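Local coordinates for protein PP1b (Porcine reproductive and respiratory syndrome virus, PDB 6JDS) that probably uses ATP hydrolysis to unwind RNA and DNA during viral replication, as the nsp10 helicase, seen here in a truncated form that keeps its zinc-binding domain, at residues V79-E84 with Y120-L125; C187-P192 with P200-T205; N221-E226 with T245-F250; L233-L238 with C262-I267. All coordinates share one frame; numbering follows the deposited sequence.

Interaction 1 (V79-E84 with Y120-L125); sequences VIMHVE and YASTAL
Y120 and V83 meet slantwise, the valine methyl coming to the edge of the ring. CG2 of V83 lies near the ring plane, 3.7 Å from CE2 of Y120. The carbonyl O of M81 is at the ring edge too, 3.6 Å from CD2 of Y120. The far end of the tyrosine goes elsewhere, its OH bonding to the backbone O of P116. M81 and Y120 also hold each other through their backbones. N of M81 bonds to O of Y120, and N of Y120 bonds to O of M81.

These strands belong to a five-stranded antiparallel sheet, probably that of the 1B domain of the arterivirus helicase. Strand 79-83 is one of its outermost strands. The two short strand segments run 124° apart, far from exactly antiparallel, so the pair is strongly twisted. V79-S122 and M81-Y120 are the hydrogen-bonded pairs, and I80-A121 is the non-hydrogen-bonded pair between them.

S122 grips O of V79 twice. Its OG stands between its own backbone N and carbonyl carbon (chi1 64°), and from there OG donates to O of V79 at 2.6 Å, above the carbonyl plane. N of S122 reaches O of V79 at 2.8 Å from the opposite face of that plane. CB of M81 lies 4.0 Å from OG of S122 on the same side of the sheet, where L90 and Y95 add cover. On the other side I80 bends over A121. CD1 of I80 rests 4.0 Å from CB of A121.

Interaction 2 (C187-P192 with P200-T205); sequences CRFNVP and PAPSRT
F189 lays one ring face under P202. CB of P202 stands 3.8 Å from the centroid of the F189 ring, 7° off the ring normal, in a CH-pi contact. The two side chains cross at about a right angle. CG of F189 sits between its own backbone N and carbonyl carbon (chi1 54°), which leaves the ring standing beneath the proline. O of P200 comes in at the ring edge, 3.6 Å from CZ of F189. The same CB of P202 also lies 3.4 Å from the backbone O of F189.

One backbone bond ties the two pieces together. N of S203 donates to O of C187 at 3.1 Å. Next to it the aliphatic part of R188 runs along the other backbone. CG of R188 lies 3.6 Å from O of S203, and CD of R188 lies 3.6 Å from O of R204. The polar end of R188 goes beyond them, with NE bonded to O of G206.

Both pieces belong to the long loop between helix 174-184 and strand 208-211. C187 and F189 pack on I181 of that helix, and C187 and R188 reach V209 and W208 of the strand.

Interaction 3 (N221-E226 with T245-F250); sequences NSFLDE and TCLGDF
The F223 ring is approached obliquely by CB of T245 and CD1 of L247. The side chains of F223 and T245 lie side by side and point the same way. CD1 of F223 is 3.8 Å from CB of T245. W158 and L159 of helix 156-162 cover this side of the sheet. On the other side CB of L224 meets SG of C246 at 4.1 Å.

The backbones run in parallel. N of T245 bonds to O of S222 at 3.0 Å, N of L224 to O of T245 at 3.1 Å, and N of L247 to O of L224 at 2.9 Å. A water links O of S222 to OG1 of T245.

Beyond the strands, the E226 carboxylate turns back over G248. The E226 chain bends at its second torsion (chi2 -74°), which brings OE2 to 3.6 Å from CA of G248. The carboxylate of D249, probably of like charge, stays apart, with its OD2 5.4 Å from OE2 of E226.

Strand 222-224, helix 232-239 and strand 245-246 form a beta-alpha-beta unit of the RecA-like helicase core. D225 and E226, just after the first strand, are consistent with the Walker B (motif II) acidic pair. Zinc has been seen bound to this pair in this protein, though not on this chain. G248 and D249 probably begin motif III.

Interaction 4 (L233-L238 with C262-I267); sequences LDVLRL and CYVFDI. With ZN (zinc ion), chain E.
L236 and V235 make an almost wholly apolar contact with a short segment that also binds zinc through D266. Helix 232-239 is the crossover helix of a beta-alpha-beta unit in the RecA-like core, and here its side packs on the turn and weakly bonded helix around 264-267. V264 divides its two methyls between the helix residues. Its CG1 meets CD2 of L236 at 3.8 Å, and its CG2 meets CG1 of V235 at 4.0 Å. The V235 and V264 side chains run alongside each other, pointing opposite ways.

L236 crosses Y263 at about a right angle and comes at the ring obliquely. CD2 of L236 is 3.6 Å from OH of Y263. CG of Y263 sits between its own backbone N and carbonyl carbon (chi1 79°). This places one ring face under CG1 of V264, which stands off-centre toward the ring's rim. CG2 of V264 stands over the centre of the F265 ring. V235 adds looser contacts, with CG1 4.4 Å from CZ of F265.

L224 of the central sheet and V137 of helix 134-142 also pack against helix 232-239. D266 lies clear of helix 232-239, and its two carboxylate oxygens share one zinc ion with NE2 of H261: OD1 of D266 at 2.0 Å and OD2 of D266 at 2.3 Å.

Overall arrangement
Interaction 1 comes first along the chain and stands apart, in the five-stranded antiparallel sheet. Its centre is 33 to 40 Å from the centres of the others. Interaction 2 follows, in the loop leading to strand 208-211 at one edge of the six-stranded parallel sheet. Its centre is about 20 Å from that of interaction 3. Interactions 3 and 4 alternate along the chain, with centres about 11 Å apart, and they touch. L224 packs on V235 and L238, and C246 and F250 pack on F265. Strand pair, crossover helix and zinc-bearing segment thus form one continuous core in the probable ATPase domain, separate from the sheet of interaction 1.

Interaction 1 (V79-E84 with Y120-L125)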
loop_
_atom_site.group_PDB
_atom_site.type_symbol
_atom_site.label_atom_id
_atom_site.label_comp_id
_atom_site.label_asym_id
_atom_site.label_seq_id
_atom_site.Cartn_x
_atom_site.Cartn_y
_atom_site.Cartn_z
ATOM N N VAL A 79 3.878 -22.314 -2.527
ATOM C CA VAL A 79 5.307 -22.557 -2.365
ATOM C C VAL A 79 5.548 -23.126 -0.971
ATOM O O VAL A 79 4.853 -22.772 -0.018
ATOM C CB VAL A 79 6.112 -21.253 -2.531
ATOM C CG1 VAL A 79 7.609 -21.527 -2.467
ATOM C CG2 VAL A 79 5.749 -20.566 -3.839
ATOM N N ILE A 80 6.532 -24.014 -0.854
ATOM C CA ILE A 80 6.843 -24.645 0.421
ATOM C C ILE A 80 7.831 -23.785 1.197
ATOM O O ILE A 80 8.906 -23.459 0.699
ATOM C CB ILE A 80 7.422 -26.062 0.231
ATOM C CG1 ILE A 80 6.488 -26.913 -0.637
ATOM C CG2 ILE A 80 7.655 -26.734 1.577
ATOM C CD1 ILE A 80 5.041 -26.918 -0.192
ATOM N N MET A 81 7.448 -23.416 2.415
ATOM C CA MET A 81 8.292 -22.630 3.301
ATOM C C MET A 81 9.111 -23.562 4.180
ATOM O O MET A 81 8.603 -24.108 5.160
ATOM C CB MET A 81 7.431 -21.708 4.170
ATOM C CG MET A 81 8.218 -20.796 5.098
ATOM S SD MET A 81 7.151 -19.805 6.158
ATOM C CE MET A 81 6.425 -18.685 4.963
ATOM N N HIS A 82 10.376 -23.752 3.816
ATOM C CA HIS A 82 11.305 -24.504 4.647
ATOM C C HIS A 82 11.716 -23.626 5.821
ATOM O O HIS A 82 12.098 -22.473 5.626
ATOM C CB HIS A 82 12.538 -24.925 3.840
ATOM C CG HIS A 82 13.561 -25.666 4.646
ATOM N ND1 HIS A 82 13.388 -26.973 5.047
ATOM C CD2 HIS A 82 14.764 -25.278 5.132
ATOM C CE1 HIS A 82 14.442 -27.360 5.746
ATOM N NE2 HIS A 82 15.292 -26.351 5.811
ATOM N N VAL A 83 11.627 -24.166 7.034
ATOM C CA VAL A 83 11.986 -23.425 8.241
ATOM C C VAL A 83 13.007 -24.212 9.054
ATOM O O VAL A 83 12.786 -25.380 9.368
ATOM C CB VAL A 83 10.753 -23.130 9.125
ATOM C CG1 VAL A 83 11.148 -22.290 10.336
ATOM C CG2 VAL A 83 9.672 -22.425 8.315
ATOM N N GLU A 84 14.121 -23.564 9.385
ATOM C CA GLU A 84 15.167 -24.174 10.205
ATOM C C GLU A 84 15.822 -23.103 11.070
ATOM O O GLU A 84 16.281 -22.083 10.553
ATOM C CB GLU A 84 16.214 -24.846 9.319
ATOM C CG GLU A 84 17.176 -25.758 10.066
ATOM C CD GLU A 84 18.301 -26.278 9.185
ATOM O OE1 GLU A 84 18.186 -26.205 7.939
ATOM O OE2 GLU A 84 19.310 -26.759 9.743
ATOM N N TYR A 120 6.382 -26.066 5.363
ATOM C CA TYR A 120 4.982 -25.647 5.399
ATOM C C TYR A 120 4.531 -25.130 4.041
ATOM O O TYR A 120 5.165 -24.240 3.476
ATOM C CB TYR A 120 4.791 -24.538 6.439
ATOM C CG TYR A 120 5.318 -24.873 7.818
ATOM C CD1 TYR A 120 4.515 -25.513 8.754
ATOM C CD2 TYR A 120 6.620 -24.542 8.187
ATOM C CE1 TYR A 120 4.991 -25.820 10.017
ATOM C CE2 TYR A 120 7.104 -24.847 9.448
ATOM C CZ TYR A 120 6.285 -25.485 10.361
ATOM O OH TYR A 120 6.754 -25.789 11.617
ATOM N N ALA A 121 3.437 -25.680 3.522
ATOM C CA ALA A 121 2.822 -25.161 2.306
ATOM C C ALA A 121 2.302 -23.755 2.589
ATOM O O ALA A 121 1.614 -23.534 3.588
ATOM C CB ALA A 121 1.688 -26.066 1.847
ATOM N N SER A 122 2.639 -22.809 1.717
ATOM C CA SER A 122 2.330 -21.407 1.964
ATOM C C SER A 122 1.837 -20.699 0.716
ATOM O O SER A 122 2.192 -21.067 -0.399
ATOM C CB SER A 122 3.562 -20.683 2.511
ATOM O OG SER A 122 4.614 -20.673 1.561
ATOM N N THR A 123 1.006 -19.683 0.928
ATOM C CA THR A 123 0.533 -18.808 -0.135
ATOM C C THR A 123 0.858 -17.373 0.268
ATOM O O THR A 123 0.305 -16.853 1.240
ATOM C CB THR A 123 -0.985 -18.952 -0.352
ATOM O OG1 THR A 123 -1.332 -20.340 -0.432
ATOM C CG2 THR A 123 -1.414 -18.252 -1.633
ATOM N N ALA A 124 1.772 -16.746 -0.463
ATOM C CA ALA A 124 2.169 -15.376 -0.173
ATOM C C ALA A 124 1.004 -14.439 -0.429
ATOM O O ALA A 124 0.336 -14.544 -1.458
ATOM C CB ALA A 124 3.358 -14.975 -1.031
ATOM N N LEU A 125 0.749 -13.535 0.513
ATOM C CA LEU A 125 -0.234 -12.483 0.298
ATOM C C LEU A 125 0.357 -11.482 -0.682
ATOM O O LEU A 125 1.566 -11.248 -0.680
ATOM C CB LEU A 125 -0.590 -11.784 1.611
ATOM C CG LEU A 125 -1.172 -12.643 2.737
ATOM C CD1 LEU A 125 -1.611 -11.753 3.889
ATOM C CD2 LEU A 125 -2.334 -13.494 2.251
#

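Interaction 2 (C187-P192 with P200-T205)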
loop_
_atom_site.group_PDB
_atom_site.type_symbol
_atom_site.label_atom_id
_atom_site.label_comp_id
_atom_site.label_asym_id
_atom_site.label_seq_id
_atom_site.Cartn_x
_atom_site.Cartn_y
_atom_site.Cartn_z
ATOM N N CYS A 187 18.484 17.463 -3.170
ATOM C CA CYS A 187 17.472 16.580 -2.588
ATOM C C CYS A 187 17.990 15.156 -2.379
ATOM O O CYS A 187 18.933 14.715 -3.043
ATOM C CB CYS A 187 16.221 16.550 -3.471
ATOM S SG CYS A 187 16.490 15.891 -5.133
ATOM N N ARG A 188 17.353 14.448 -1.449
ATOM C CA ARG A 188 17.700 13.066 -1.127
ATOM C C ARG A 188 16.757 12.093 -1.833
ATOM O O ARG A 188 15.574 12.382 -2.004
ATOM C CB ARG A 188 17.628 12.848 0.387
ATOM C CG ARG A 188 18.693 13.596 1.173
ATOM C CD ARG A 188 18.505 13.420 2.672
ATOM N NE ARG A 188 17.504 14.335 3.214
ATOM C CZ ARG A 188 17.096 14.349 4.483
ATOM N NH1 ARG A 188 17.590 13.487 5.366
ATOM N NH2 ARG A 188 16.181 15.231 4.872
ATOM N N PHE A 189 17.294 10.946 -2.242
ATOM C CA PHE A 189 16.501 9.892 -2.883
ATOM C C PHE A 189 17.314 8.609 -3.049
ATOM O O PHE A 189 18.541 8.623 -2.958
ATOM C CB PHE A 189 15.979 10.345 -4.254
ATOM C CG PHE A 189 17.051 10.841 -5.182
ATOM C CD1 PHE A 189 17.711 9.964 -6.037
ATOM C CD2 PHE A 189 17.398 12.187 -5.210
ATOM C CE1 PHE A 189 18.699 10.419 -6.895
ATOM C CE2 PHE A 189 18.385 12.647 -6.066
ATOM C CZ PHE A 189 19.036 11.762 -6.909
ATOM N N ASN A 190 16.613 7.504 -3.282
ATOM C CA ASN A 190 17.234 6.252 -3.695
ATOM C C ASN A 190 16.874 5.986 -5.150
ATOM O O ASN A 190 15.702 6.066 -5.528
ATOM C CB ASN A 190 16.753 5.088 -2.823
ATOM C CG ASN A 190 17.174 5.225 -1.370
ATOM O OD1 ASN A 190 16.414 4.890 -0.463
ATOM N ND2 ASN A 190 18.388 5.713 -1.143
ATOM N N VAL A 191 17.880 5.681 -5.965
ATOM C CA VAL A 191 17.661 5.443 -7.388
ATOM C C VAL A 191 16.933 4.106 -7.552
ATOM O O VAL A 191 17.399 3.090 -7.033
ATOM C CB VAL A 191 18.988 5.428 -8.182
ATOM C CG1 VAL A 191 18.735 5.101 -9.651
ATOM C CG2 VAL A 191 19.706 6.765 -8.048
ATOM N N PRO A 192 15.782 4.104 -8.255
ATOM C CA PRO A 192 15.022 2.865 -8.454
ATOM C C PRO A 192 15.854 1.743 -9.071
ATOM O O PRO A 192 16.616 1.981 -10.011
ATOM C CB PRO A 192 13.908 3.284 -9.416
ATOM C CG PRO A 192 13.726 4.737 -9.172
ATOM C CD PRO A 192 15.085 5.271 -8.828
ATOM N N PRO A 200 20.890 11.444 -11.559
ATOM C CA PRO A 200 22.067 12.053 -10.943
ATOM C C PRO A 200 22.348 11.448 -9.564
ATOM O O PRO A 200 21.644 10.531 -9.137
ATOM C CB PRO A 200 21.678 13.530 -10.828
ATOM C CG PRO A 200 20.196 13.520 -10.718
ATOM C CD PRO A 200 19.716 12.335 -11.507
ATOM N N ALA A 201 23.366 11.958 -8.881
ATOM C CA ALA A 201 23.723 11.469 -7.553
ATOM C C ALA A 201 22.873 12.173 -6.495
ATOM O O ALA A 201 22.671 13.388 -6.579
ATOM C CB ALA A 201 25.201 11.703 -7.280
ATOM N N PRO A 202 22.372 11.419 -5.498
ATOM C CA PRO A 202 21.590 12.046 -4.432
ATOM C C PRO A 202 22.461 12.864 -3.484
ATOM O O PRO A 202 23.567 12.446 -3.146
ATOM C CB PRO A 202 20.966 10.852 -3.703
ATOM C CG PRO A 202 21.905 9.726 -3.950
ATOM C CD PRO A 202 22.476 9.959 -5.320
ATOM N N SER A 203 21.957 14.023 -3.068
ATOM C CA SER A 203 22.681 14.906 -2.160
ATOM C C SER A 203 22.632 14.388 -0.724
ATOM O O SER A 203 21.871 13.470 -0.405
ATOM C CB SER A 203 22.095 16.316 -2.212
ATOM O OG SER A 203 22.020 16.787 -3.546
ATOM N N ARG A 204 23.451 14.987 0.133
ATOM C CA ARG A 204 23.490 14.636 1.551
ATOM C C ARG A 204 22.294 15.217 2.302
ATOM O O ARG A 204 21.830 14.627 3.278
ATOM C CB ARG A 204 24.790 15.140 2.190
ATOM C CG ARG A 204 26.047 14.502 1.621
ATOM C CD ARG A 204 27.311 15.154 2.163
ATOM N NE ARG A 204 28.504 14.714 1.438
ATOM C CZ ARG A 204 28.877 15.157 0.235
ATOM N NH1 ARG A 204 28.158 16.068 -0.418
ATOM N NH2 ARG A 204 29.984 14.679 -0.325
ATOM N N THR A 205 21.809 16.370 1.843
ATOM C CA THR A 205 20.714 17.088 2.498
ATOM C C THR A 205 19.575 17.373 1.518
ATOM O O THR A 205 19.687 17.095 0.318
ATOM C CB THR A 205 21.210 18.427 3.081
ATOM O OG1 THR A 205 21.635 19.289 2.017
ATOM C CG2 THR A 205 22.369 18.198 4.046
#

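Interaction 3 (N221-E226 with T245-F250)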
loop_
_atom_site.group_PDB
_atom_site.type_symbol
_atom_site.label_atom_id
_atom_site.label_comp_id
_atom_site.label_asym_id
_atom_site.label_seq_id
_atom_site.Cartn_x
_atom_site.Cartn_y
_atom_site.Cartn_z
ATOM N N ASN A 221 6.048 17.151 6.230
ATOM C CA ASN A 221 4.931 17.364 5.317
ATOM C C ASN A 221 5.139 16.507 4.081
ATOM O O ASN A 221 6.271 16.336 3.625
ATOM C CB ASN A 221 4.830 18.835 4.911
ATOM C CG ASN A 221 4.759 19.769 6.104
ATOM O OD1 ASN A 221 5.414 20.811 6.125
ATOM N ND2 ASN A 221 3.969 19.399 7.106
ATOM N N SER A 222 4.050 15.973 3.537
ATOM C CA SER A 222 4.131 15.074 2.391
ATOM C C SER A 222 3.429 15.665 1.179
ATOM O O SER A 222 2.368 16.276 1.300
ATOM C CB SER A 222 3.537 13.716 2.746
ATOM O OG SER A 222 4.192 13.176 3.879
ATOM N N PHE A 223 4.036 15.478 0.012
ATOM C CA PHE A 223 3.503 15.993 -1.239
ATOM C C PHE A 223 3.308 14.841 -2.219
ATOM O O PHE A 223 4.041 13.851 -2.176
ATOM C CB PHE A 223 4.463 17.025 -1.840
ATOM C CG PHE A 223 4.629 18.268 -1.005
ATOM C CD1 PHE A 223 3.984 19.447 -1.354
ATOM C CD2 PHE A 223 5.438 18.261 0.128
ATOM C CE1 PHE A 223 4.134 20.593 -0.588
ATOM C CE2 PHE A 223 5.592 19.403 0.898
ATOM C CZ PHE A 223 4.940 20.571 0.539
ATOM N N LEU A 224 2.320 14.975 -3.098
ATOM C CA LEU A 224 2.082 13.988 -4.145
ATOM C C LEU A 224 2.150 14.664 -5.507
ATOM O O LEU A 224 1.217 15.352 -5.920
ATOM C CB LEU A 224 0.726 13.301 -3.951
ATOM C CG LEU A 224 0.417 12.131 -4.892
ATOM C CD1 LEU A 224 1.428 11.008 -4.718
ATOM C CD2 LEU A 224 -0.997 11.613 -4.669
ATOM N N ASP A 225 3.271 14.467 -6.193
ATOM C CA ASP A 225 3.486 15.033 -7.519
ATOM C C ASP A 225 2.627 14.293 -8.537
ATOM O O ASP A 225 2.545 13.068 -8.502
ATOM C CB ASP A 225 4.970 14.927 -7.896
ATOM C CG ASP A 225 5.279 15.526 -9.259
ATOM O OD1 ASP A 225 4.702 16.582 -9.595
ATOM O OD2 ASP A 225 6.111 14.943 -9.988
ATOM N N GLU A 226 1.987 15.044 -9.430
ATOM C CA GLU A 226 1.133 14.478 -10.481
ATOM C C GLU A 226 0.099 13.512 -9.901
ATOM O O GLU A 226 -0.039 12.376 -10.354
ATOM C CB GLU A 226 1.984 13.784 -11.552
ATOM C CG GLU A 226 3.005 14.687 -12.233
ATOM C CD GLU A 226 2.379 15.658 -13.222
ATOM O OE1 GLU A 226 2.690 15.554 -14.428
ATOM O OE2 GLU A 226 1.577 16.519 -12.800
ATOM N N THR A 245 -0.377 17.061 0.309
ATOM C CA THR A 245 -0.549 18.256 -0.501
ATOM C C THR A 245 -0.326 17.809 -1.937
ATOM O O THR A 245 0.806 17.579 -2.354
ATOM C CB THR A 245 0.442 19.366 -0.107
ATOM O OG1 THR A 245 0.264 19.699 1.275
ATOM C CG2 THR A 245 0.222 20.616 -0.954
ATOM N N CYS A 246 -1.415 17.663 -2.682
ATOM C CA CYS A 246 -1.363 17.073 -4.018
ATOM C C CYS A 246 -1.127 18.129 -5.087
ATOM O O CYS A 246 -1.598 19.259 -4.962
ATOM C CB CYS A 246 -2.654 16.308 -4.286
ATOM S SG CYS A 246 -2.911 14.970 -3.097
ATOM N N LEU A 247 -0.405 17.748 -6.139
ATOM C CA LEU A 247 0.076 18.698 -7.144
ATOM C C LEU A 247 -0.240 18.256 -8.566
ATOM O O LEU A 247 -0.602 17.101 -8.809
ATOM C CB LEU A 247 1.590 18.876 -7.012
ATOM C CG LEU A 247 2.119 19.213 -5.617
ATOM C CD1 LEU A 247 3.637 19.124 -5.595
ATOM C CD2 LEU A 247 1.647 20.589 -5.180
ATOM N N GLY A 248 -0.081 19.191 -9.500
ATOM C CA GLY A 248 -0.276 18.931 -10.925
ATOM C C GLY A 248 -1.681 19.252 -11.390
ATOM O O GLY A 248 -2.435 19.946 -10.703
ATOM N N ASP A 249 -2.029 18.742 -12.569
ATOM C CA ASP A 249 -3.372 18.909 -13.124
ATOM C C ASP A 249 -4.372 18.107 -12.298
ATOM O O ASP A 249 -4.037 17.041 -11.779
ATOM C CB ASP A 249 -3.427 18.429 -14.578
ATOM C CG ASP A 249 -2.396 19.106 -15.467
ATOM O OD1 ASP A 249 -2.087 20.297 -15.242
ATOM O OD2 ASP A 249 -1.898 18.438 -16.398
ATOM N N PHE A 250 -5.593 18.622 -12.177
ATOM C CA PHE A 250 -6.665 17.917 -11.473
ATOM C C PHE A 250 -7.095 16.673 -12.254
ATOM O O PHE A 250 -7.385 15.628 -11.664
ATOM C CB PHE A 250 -7.858 18.844 -11.251
ATOM C CG PHE A 250 -8.972 18.222 -10.457
ATOM C CD1 PHE A 250 -8.852 18.058 -9.084
ATOM C CD2 PHE A 250 -10.143 17.805 -11.078
ATOM C CE1 PHE A 250 -9.875 17.487 -8.345
ATOM C CE2 PHE A 250 -11.173 17.236 -10.345
ATOM C CZ PHE A 250 -11.040 17.077 -8.975
HETATM O O HOH W 1 1.681 18.430 3.196
#

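Interaction 4 (L233-L238 with C262-I267)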
loop_
_atom_site.group_PDB
_atom_site.type_symbol
_atom_site.label_atom_id
_atom_site.label_comp_id
_atom_site.label_asym_id
_atom_site.label_seq_id
_atom_site.Cartn_x
_atom_site.Cartn_y
_atom_site.Cartn_z
ATOM N N LEU A 233 -4.509 2.671 -5.548
ATOM C CA LEU A 233 -4.206 1.935 -4.316
ATOM C C LEU A 233 -3.027 2.544 -3.561
ATOM O O LEU A 233 -3.051 2.626 -2.333
ATOM C CB LEU A 233 -3.935 0.456 -4.611
ATOM C CG LEU A 233 -5.124 -0.338 -5.163
ATOM C CD1 LEU A 233 -4.665 -1.715 -5.613
ATOM C CD2 LEU A 233 -6.243 -0.452 -4.138
ATOM N N ASP A 234 -2.005 2.972 -4.299
ATOM C CA ASP A 234 -0.849 3.636 -3.697
ATOM C C ASP A 234 -1.237 4.951 -3.029
ATOM O O ASP A 234 -0.699 5.288 -1.972
ATOM C CB ASP A 234 0.237 3.899 -4.738
ATOM C CG ASP A 234 0.918 2.628 -5.225
ATOM O OD1 ASP A 234 0.951 1.629 -4.481
ATOM O OD2 ASP A 234 1.443 2.638 -6.359
ATOM N N VAL A 235 -2.161 5.692 -3.640
ATOM C CA VAL A 235 -2.652 6.943 -3.056
ATOM C C VAL A 235 -3.339 6.667 -1.717
ATOM O O VAL A 235 -3.066 7.343 -0.722
ATOM C CB VAL A 235 -3.623 7.686 -4.006
ATOM C CG1 VAL A 235 -4.316 8.842 -3.290
ATOM C CG2 VAL A 235 -2.886 8.195 -5.239
ATOM N N LEU A 236 -4.214 5.663 -1.700
ATOM C CA LEU A 236 -4.922 5.263 -0.479
ATOM C C LEU A 236 -3.954 4.779 0.597
ATOM O O LEU A 236 -4.119 5.075 1.781
ATOM C CB LEU A 236 -5.937 4.160 -0.789
ATOM C CG LEU A 236 -7.103 4.532 -1.711
ATOM C CD1 LEU A 236 -7.902 3.289 -2.073
ATOM C CD2 LEU A 236 -8.005 5.574 -1.070
ATOM N N ARG A 237 -2.944 4.033 0.171
ATOM C CA ARG A 237 -1.864 3.600 1.052
ATOM C C ARG A 237 -1.181 4.805 1.711
ATOM O O ARG A 237 -0.864 4.784 2.900
ATOM C CB ARG A 237 -0.856 2.788 0.237
ATOM C CG ARG A 237 0.229 2.116 1.052
ATOM C CD ARG A 237 0.968 1.070 0.234
ATOM N NE ARG A 237 0.072 -0.005 -0.192
ATOM C CZ ARG A 237 -0.307 -0.255 -1.446
ATOM N NH1 ARG A 237 0.130 0.472 -2.467
ATOM N NH2 ARG A 237 -1.135 -1.263 -1.685
ATOM N N LEU A 238 -0.977 5.855 0.924
ATOM C CA LEU A 238 -0.344 7.087 1.389
ATOM C C LEU A 238 -1.253 7.843 2.365
ATOM O O LEU A 238 -0.804 8.298 3.419
ATOM C CB LEU A 238 -0.006 7.974 0.184
ATOM C CG LEU A 238 1.382 8.607 0.106
ATOM C CD1 LEU A 238 2.481 7.559 0.207
ATOM C CD2 LEU A 238 1.491 9.371 -1.203
ATOM N N CYS A 262 -8.118 9.151 -9.012
ATOM C CA CYS A 262 -8.628 8.525 -7.791
ATOM C C CYS A 262 -9.802 9.304 -7.203
ATOM O O CYS A 262 -9.809 10.532 -7.215
ATOM C CB CYS A 262 -7.509 8.392 -6.749
ATOM S SG CYS A 262 -7.956 7.437 -5.279
ATOM N N TYR A 263 -10.781 8.568 -6.677
ATOM C CA TYR A 263 -12.028 9.146 -6.154
ATOM C C TYR A 263 -11.812 10.161 -5.026
ATOM O O TYR A 263 -12.643 11.046 -4.823
ATOM C CB TYR A 263 -12.957 8.033 -5.642
ATOM C CG TYR A 263 -12.580 7.524 -4.266
ATOM C CD1 TYR A 263 -13.121 8.100 -3.119
ATOM C CD2 TYR A 263 -11.663 6.487 -4.110
ATOM C CE1 TYR A 263 -12.771 7.650 -1.857
ATOM C CE2 TYR A 263 -11.307 6.029 -2.853
ATOM C CZ TYR A 263 -11.862 6.615 -1.729
ATOM O OH TYR A 263 -11.511 6.164 -0.480
ATOM N N VAL A 264 -10.718 10.007 -4.279
ATOM C CA VAL A 264 -10.410 10.893 -3.145
ATOM C C VAL A 264 -10.302 12.372 -3.532
ATOM O O VAL A 264 -10.560 13.248 -2.707
ATOM C CB VAL A 264 -9.111 10.481 -2.400
ATOM C CG1 VAL A 264 -9.264 9.109 -1.757
ATOM C CG2 VAL A 264 -7.893 10.530 -3.320
ATOM N N PHE A 265 -9.937 12.644 -4.783
ATOM C CA PHE A 265 -9.763 14.020 -5.251
ATOM C C PHE A 265 -11.080 14.777 -5.477
ATOM O O PHE A 265 -11.066 15.995 -5.656
ATOM C CB PHE A 265 -8.911 14.044 -6.522
ATOM C CG PHE A 265 -7.580 13.356 -6.369
ATOM C CD1 PHE A 265 -6.713 13.710 -5.341
ATOM C CD2 PHE A 265 -7.191 12.358 -7.251
ATOM C CE1 PHE A 265 -5.490 13.079 -5.197
ATOM C CE2 PHE A 265 -5.967 11.727 -7.113
ATOM C CZ PHE A 265 -5.116 12.086 -6.084
ATOM N N ASP A 266 -12.207 14.067 -5.473
ATOM C CA ASP A 266 -13.525 14.708 -5.482
ATOM C C ASP A 266 -13.936 15.171 -4.082
ATOM O O ASP A 266 -14.735 16.101 -3.944
ATOM C CB ASP A 266 -14.588 13.757 -6.036
ATOM C CG ASP A 266 -14.329 13.359 -7.480
ATOM O OD1 ASP A 266 -13.560 14.051 -8.185
ATOM O OD2 ASP A 266 -14.905 12.343 -7.921
ATOM N N ILE A 267 -13.405 14.514 -3.051
ATOM C CA ILE A 267 -13.686 14.880 -1.662
ATOM C C ILE A 267 -12.663 15.866 -1.090
ATOM O O ILE A 267 -12.951 16.567 -0.119
ATOM C CB ILE A 267 -13.708 13.632 -0.756
HETATM ZN ZN ZN E . -13.517 12.788 -9.731
#